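Local coordinates for protein malate dehydrogenase (Porphyromonas gingivalis, PDB 3FI9) that probably catalyses the NAD-dependent interconversion of malate and oxaloacetate, as a dimeric member of the lactate/malate dehydrogenase superfamily, at residues A[226-229]-A[230-234]; A[158-161]-A[162-166]; A[25-28]-A[29-33]. All blocks are in the same frame, centred on the assembly; numbering follows the deposited sequence.

Contact 1. Residues A[226-229]-A[230-234]; sequences ANII and KLRGR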
# COMPACT_ATOMS: atom_id res chain seq x y z
N ALA A 226 19.58 0.15 -6.47
CA ALA A 226 20.01 -0.95 -7.35
C ALA A 226 19.70 -2.34 -6.81
O ALA A 226 19.34 -3.26 -7.55
CB ALA A 226 21.52 -0.84 -7.59
N ASN A 227 19.90 -2.54 -5.50
CA ASN A 227 19.63 -3.84 -4.90
C ASN A 227 18.11 -4.15 -4.98
O ASN A 227 17.74 -5.27 -5.34
CB ASN A 227 20.13 -3.83 -3.43
CG ASN A 227 19.93 -5.19 -2.72
OD1 ASN A 227 20.49 -6.21 -3.12
ND2 ASN A 227 19.18 -5.19 -1.64
N ILE A 228 17.23 -3.19 -4.65
CA ILE A 228 15.79 -3.46 -4.80
C ILE A 228 15.50 -3.87 -6.27
O ILE A 228 14.78 -4.82 -6.53
CB ILE A 228 14.88 -2.25 -4.41
CG1 ILE A 228 15.09 -1.88 -2.93
CG2 ILE A 228 13.36 -2.51 -4.74
CD1 ILE A 228 15.03 -3.05 -2.03
N ILE A 229 16.08 -3.15 -7.22
CA ILE A 229 15.87 -3.48 -8.64
C ILE A 229 16.29 -4.90 -8.97
O ILE A 229 15.60 -5.63 -9.71
CB ILE A 229 16.61 -2.49 -9.56
CG1 ILE A 229 15.94 -1.12 -9.47
CG2 ILE A 229 16.63 -3.02 -11.03
CD1 ILE A 229 16.76 0.05 -9.99
N LYS A 230 17.41 -5.31 -8.40
CA LYS A 230 17.96 -6.63 -8.70
C LYS A 230 17.05 -7.67 -8.05
O LYS A 230 16.87 -8.77 -8.54
CB LYS A 230 19.37 -6.72 -8.12
CG LYS A 230 19.97 -8.12 -8.12
CD LYS A 230 21.17 -8.16 -7.16
CE LYS A 230 21.92 -6.84 -7.24
NZ LYS A 230 22.54 -6.48 -5.93
N LEU A 231 16.45 -7.33 -6.92
CA LEU A 231 15.67 -8.35 -6.21
C LEU A 231 14.19 -8.37 -6.63
O LEU A 231 13.62 -9.45 -6.77
CB LEU A 231 15.80 -8.19 -4.72
CG LEU A 231 17.19 -8.17 -4.09
CD1 LEU A 231 17.03 -7.70 -2.65
CD2 LEU A 231 17.85 -9.54 -4.11
N ARG A 232 13.59 -7.18 -6.81
CA ARG A 232 12.20 -7.07 -7.20
C ARG A 232 11.98 -7.05 -8.67
O ARG A 232 10.86 -7.26 -9.09
CB ARG A 232 11.53 -5.79 -6.66
CG ARG A 232 11.35 -5.77 -5.18
CD ARG A 232 10.30 -4.71 -4.83
NE ARG A 232 8.98 -5.31 -5.04
CZ ARG A 232 7.90 -4.92 -4.36
NH1 ARG A 232 8.04 -3.95 -3.48
NH2 ARG A 232 6.73 -5.52 -4.54
N GLY A 233 12.99 -6.72 -9.46
CA GLY A 233 12.79 -6.63 -10.91
C GLY A 233 12.26 -5.28 -11.34
O GLY A 233 12.01 -5.07 -12.52
N ARG A 234 12.10 -4.34 -10.41
CA ARG A 234 11.71 -2.96 -10.74
C ARG A 234 12.23 -2.05 -9.64
O ARG A 234 12.67 -2.54 -8.62
CB ARG A 234 10.18 -2.82 -10.81
CG ARG A 234 9.47 -3.60 -9.73
CD ARG A 234 8.03 -3.16 -9.56
NE ARG A 234 7.33 -3.10 -10.83
CZ ARG A 234 6.88 -4.16 -11.51
NH1 ARG A 234 7.05 -5.38 -11.03
NH2 ARG A 234 6.26 -3.98 -12.66
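Backbone hydrogen bonds tie Ile228 and Ile229 to Arg232 and Gly233 in the last turn of helix 224-232. Arg232 N reaches Ile228 O at 2.7 Å in a nearly straight bond, with 170° at the hydrogen. Leu231 N bonds mainly to Asn227 O, and adds a weaker bond to Ile228 O. Gly233 N closes the turn on Ile229 O at 2.8 Å, but it comes from above the carbonyl plane. This is the C-terminal end of the helix. Gly233 has positive phi (85°), a conformation in which a side chain would collide with the carbonyl oxygen of the residue before. The chain then turns back, and Ile229 CA makes a CA-H...O contact of 3.3 Å with Arg234 O. Arg234 O is buried here and has no hydrogen-bonding partner in the model.

Side chains also touch along the helix. The CG2 branch of Ile228 stands anti to its backbone N and lies beside the Arg232 chain, 3.8 Å from Arg232 CD. The Leu231 methyl CD1 lies against the polar amide of Asn227, 3.5 Å from Asn227 ND2.

The polar side-chain contact is slight. Lys230 bends at its third and fourth torsions to bring NZ near Asn227 OD1, a weak bond of 3.5 Å. The guanidinium of Arg232 has its partners elsewhere: NH1 bonds to Gln238 and forms a salt bridge with Glu53 of the second subunit. Leu231 and Arg232 also pack on Gly49 of that subunit. Arg234 lies close to Met19, a predicted NAD-binding residue.

Contact 2. Residues A[158-161]-A[162-166]; sequences LQSE and LAKHF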
# COMPACT_ATOMS: atom_id res chain seq x y z
N LEU A 158 20.12 2.78 6.14
CA LEU A 158 21.22 2.62 7.11
C LEU A 158 20.75 1.92 8.38
O LEU A 158 21.44 1.04 8.92
CB LEU A 158 21.89 3.96 7.41
CG LEU A 158 23.04 3.96 8.43
CD1 LEU A 158 24.22 3.18 7.92
CD2 LEU A 158 23.51 5.41 8.68
N GLN A 159 19.58 2.30 8.87
CA GLN A 159 19.00 1.64 10.04
C GLN A 159 18.82 0.15 9.81
O GLN A 159 19.20 -0.69 10.64
CB GLN A 159 17.67 2.29 10.46
CG GLN A 159 17.09 1.71 11.77
CD GLN A 159 15.66 2.15 12.02
OE1 GLN A 159 14.81 2.04 11.13
NE2 GLN A 159 15.37 2.65 13.23
N SER A 160 18.22 -0.19 8.67
CA SER A 160 18.00 -1.58 8.35
C SER A 160 19.31 -2.40 8.25
O SER A 160 19.45 -3.48 8.84
CB SER A 160 17.24 -1.68 7.03
OG SER A 160 17.09 -3.04 6.63
N GLU A 161 20.27 -1.86 7.51
CA GLU A 161 21.54 -2.54 7.31
C GLU A 161 22.28 -2.74 8.63
O GLU A 161 22.81 -3.82 8.86
CB GLU A 161 22.40 -1.84 6.25
CG GLU A 161 21.80 -1.81 4.80
CD GLU A 161 21.66 -3.19 4.16
OE1 GLU A 161 22.50 -4.08 4.39
OE2 GLU A 161 20.69 -3.37 3.40
N LEU A 162 22.26 -1.74 9.53
CA LEU A 162 22.81 -1.90 10.90
C LEU A 162 22.08 -2.95 11.73
O LEU A 162 22.73 -3.78 12.41
CB LEU A 162 22.83 -0.57 11.65
CG LEU A 162 23.99 0.37 11.24
CD1 LEU A 162 23.65 1.78 11.67
CD2 LEU A 162 25.33 -0.09 11.87
N ALA A 163 20.75 -2.95 11.68
CA ALA A 163 20.00 -3.96 12.42
C ALA A 163 20.28 -5.38 11.90
O ALA A 163 20.46 -6.31 12.70
CB ALA A 163 18.47 -3.64 12.43
N LYS A 164 20.40 -5.54 10.59
CA LYS A 164 20.78 -6.84 10.01
C LYS A 164 22.17 -7.31 10.46
O LYS A 164 22.35 -8.49 10.80
CB LYS A 164 20.72 -6.78 8.48
CG LYS A 164 19.28 -6.67 7.92
CD LYS A 164 19.25 -6.07 6.51
CE LYS A 164 20.14 -6.81 5.54
NZ LYS A 164 19.95 -6.33 4.14
N HIS A 165 23.16 -6.41 10.40
CA HIS A 165 24.52 -6.71 10.86
C HIS A 165 24.54 -7.23 12.29
O HIS A 165 25.19 -8.22 12.61
CB HIS A 165 25.46 -5.48 10.76
CG HIS A 165 26.84 -5.75 11.26
ND1 HIS A 165 27.78 -6.42 10.50
CD2 HIS A 165 27.40 -5.55 12.48
CE1 HIS A 165 28.89 -6.55 11.21
NE2 HIS A 165 28.68 -6.05 12.41
N PHE A 166 23.81 -6.54 13.16
CA PHE A 166 23.84 -6.85 14.61
C PHE A 166 22.83 -7.93 14.97
O PHE A 166 22.82 -8.43 16.08
CB PHE A 166 23.63 -5.58 15.43
CG PHE A 166 24.86 -4.69 15.49
CD1 PHE A 166 25.95 -5.04 16.29
CD2 PHE A 166 24.94 -3.55 14.71
CE1 PHE A 166 27.10 -4.23 16.36
CE2 PHE A 166 26.09 -2.72 14.77
CZ PHE A 166 27.16 -3.06 15.57
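Leu158 to Glu161 accept regular i to i+4 bonds from Leu162 to His165, all 2.9 to 3.0 Å long and within about 20° of straight at the hydrogen. Lys164 and Glu161 form a salt bridge one turn apart, side by side and pointing the same way. The Glu161 chain folds at chi2 (-65°), and Lys164 bends at chi3, which brings NZ to 3.1 Å from Glu161 OE2. NZ meets OE2 from above the carboxylate plane, and a weaker bond of 3.4 Å joins it to Glu161 OE1. Both charges have second partners: OE1 pairs with Arg220, and NZ with Glu52 of the second subunit. With two cationic partners, the carboxylate is probably kept ionised. Ser160 OG lies 3.7 Å from Lys164 CD. On another face, Leu158 and Leu162 run alongside each other, with Leu158 CG 4.0 Å from Leu162 CD1. Leu158 packs on helix 211-222, and Leu162 on strand 173-174. The contact is a regular alpha-helical segment with an i to i+3 Glu-Lys salt bridge, in the C-terminal domain of the LDH/MDH fold and beside the predicted substrate-binding Arg157.

Contact 3. Residues A[25-28]-A[29-33]; sequences AQTA and AMMRL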
# COMPACT_ATOMS: atom_id res chain seq x y z
N ALA A 25 -1.60 6.83 -3.22
CA ALA A 25 -3.02 7.07 -3.14
C ALA A 25 -3.62 6.19 -2.07
O ALA A 25 -4.45 6.64 -1.29
CB ALA A 25 -3.71 6.78 -4.51
N GLN A 26 -3.25 4.92 -2.07
CA GLN A 26 -3.76 3.97 -1.09
C GLN A 26 -3.27 4.39 0.30
O GLN A 26 -4.00 4.33 1.26
CB GLN A 26 -3.29 2.54 -1.45
CG GLN A 26 -3.72 1.49 -0.33
CD GLN A 26 -3.19 0.10 -0.62
OE1 GLN A 26 -2.72 -0.20 -1.73
NE2 GLN A 26 -3.20 -0.76 0.40
N THR A 27 -2.02 4.85 0.41
CA THR A 27 -1.50 5.23 1.71
C THR A 27 -2.18 6.47 2.26
O THR A 27 -2.50 6.55 3.48
CB THR A 27 0.04 5.42 1.63
OG1 THR A 27 0.62 4.18 1.21
CG2 THR A 27 0.65 5.85 3.00
N ALA A 28 -2.39 7.45 1.41
CA ALA A 28 -3.05 8.69 1.85
C ALA A 28 -4.48 8.40 2.31
O ALA A 28 -4.95 8.93 3.33
CB ALA A 28 -3.10 9.69 0.69
N ALA A 29 -5.17 7.55 1.57
CA ALA A 29 -6.52 7.15 1.96
C ALA A 29 -6.53 6.38 3.27
O ALA A 29 -7.35 6.64 4.14
CB ALA A 29 -7.19 6.33 0.81
N MET A 30 -5.63 5.40 3.44
CA MET A 30 -5.60 4.69 4.72
C MET A 30 -5.35 5.61 5.89
O MET A 30 -5.90 5.41 6.99
CB MET A 30 -4.49 3.60 4.72
CG MET A 30 -4.79 2.40 3.83
SD MET A 30 -3.45 1.15 3.64
CE MET A 30 -3.44 0.60 5.42
N MET A 31 -4.45 6.58 5.69
CA MET A 31 -4.07 7.49 6.77
C MET A 31 -5.19 8.52 7.07
O MET A 31 -5.05 9.32 7.98
CB MET A 31 -2.77 8.24 6.43
CG MET A 31 -1.48 7.40 6.59
SD MET A 31 0.02 8.45 6.24
CE MET A 31 1.27 7.16 6.43
N ARG A 32 -6.23 8.53 6.25
CA ARG A 32 -7.34 9.47 6.37
C ARG A 32 -6.83 10.90 6.50
O ARG A 32 -7.20 11.62 7.43
CB ARG A 32 -8.28 9.07 7.54
CG ARG A 32 -8.97 7.72 7.22
CD ARG A 32 -9.79 7.17 8.43
NE ARG A 32 -11.02 7.94 8.65
CZ ARG A 32 -12.10 7.86 7.89
NH1 ARG A 32 -12.10 7.06 6.83
NH2 ARG A 32 -13.19 8.55 8.18
N LEU A 33 -5.99 11.30 5.54
CA LEU A 33 -5.42 12.65 5.58
C LEU A 33 -6.52 13.65 5.20
O LEU A 33 -6.72 14.64 5.92
CB LEU A 33 -4.24 12.78 4.62
CG LEU A 33 -3.13 11.75 4.89
CD1 LEU A 33 -1.94 11.93 3.88
CD2 LEU A 33 -2.66 11.87 6.35
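A Schellman motif ends helix 19-30, the helix of the first beta-alpha-beta unit of the Rossmann-type NAD-binding domain. In it, Leu33 N turns back to Ala28 O in a weak but straight bond of 3.4 Å, with 170° at the hydrogen. Arg32 supplies the positive phi (49°) that reverses the chain. Before it, Ala29, Met30 and Met31 donate regular helical bonds to Ala25, Gln26 and Thr27.

The reversal brings Leu33 over the last turn, with Leu33 CD1 4.1 Å from Ala28 CB. This apolar contact packs on the sheet: both residues touch Leu11, Ala28 also touches Leu37, and Leu33 meets helix 238-251.

Two methionines lie along the helix beside the residues four positions earlier. Met31 is extended beyond CG, and its CE reaches 3.7 Å from Thr27 CG2. Met30 SD sits 3.8 Å from Gln26 NE2. The side chain of Gln26 is stretched out, with CG anti to its backbone N (chi1 175°), which lays the amide alongside Met30. Its OE1 accepts bonds from Asn23 and Gln238 of the second subunit. Thr27 OG1 bonds back to Asn23 O of its own chain.

The chemistry divides by side. Small and apolar groups fit the helix end against the sheet, while the Gln26 amide meets the other subunit, with its oxygen held by two donors.

All three contacts are local. Each follows one helix, and contacts 1 and 3 run on past its C-terminal end. Contacts 2 and 3 are largely buried, whereas contact 1 is a surface contact. Contacts 1 and 2 share the C-terminal domain, with centres about 19 Å apart, while contact 3 belongs to the NAD-binding domain. Contacts 1 and 3 both include a positive-phi residue after the helix, glycine in one and arginine in the other. Contact 2 is regular helix throughout. Each reaches the second subunit: contacts 1 and 2 through salt bridges, to Glu53 and Glu52 respectively, and contact 3 through amide hydrogen bonds. Of the three, contact 2 alone has a salt bridge between its own segments.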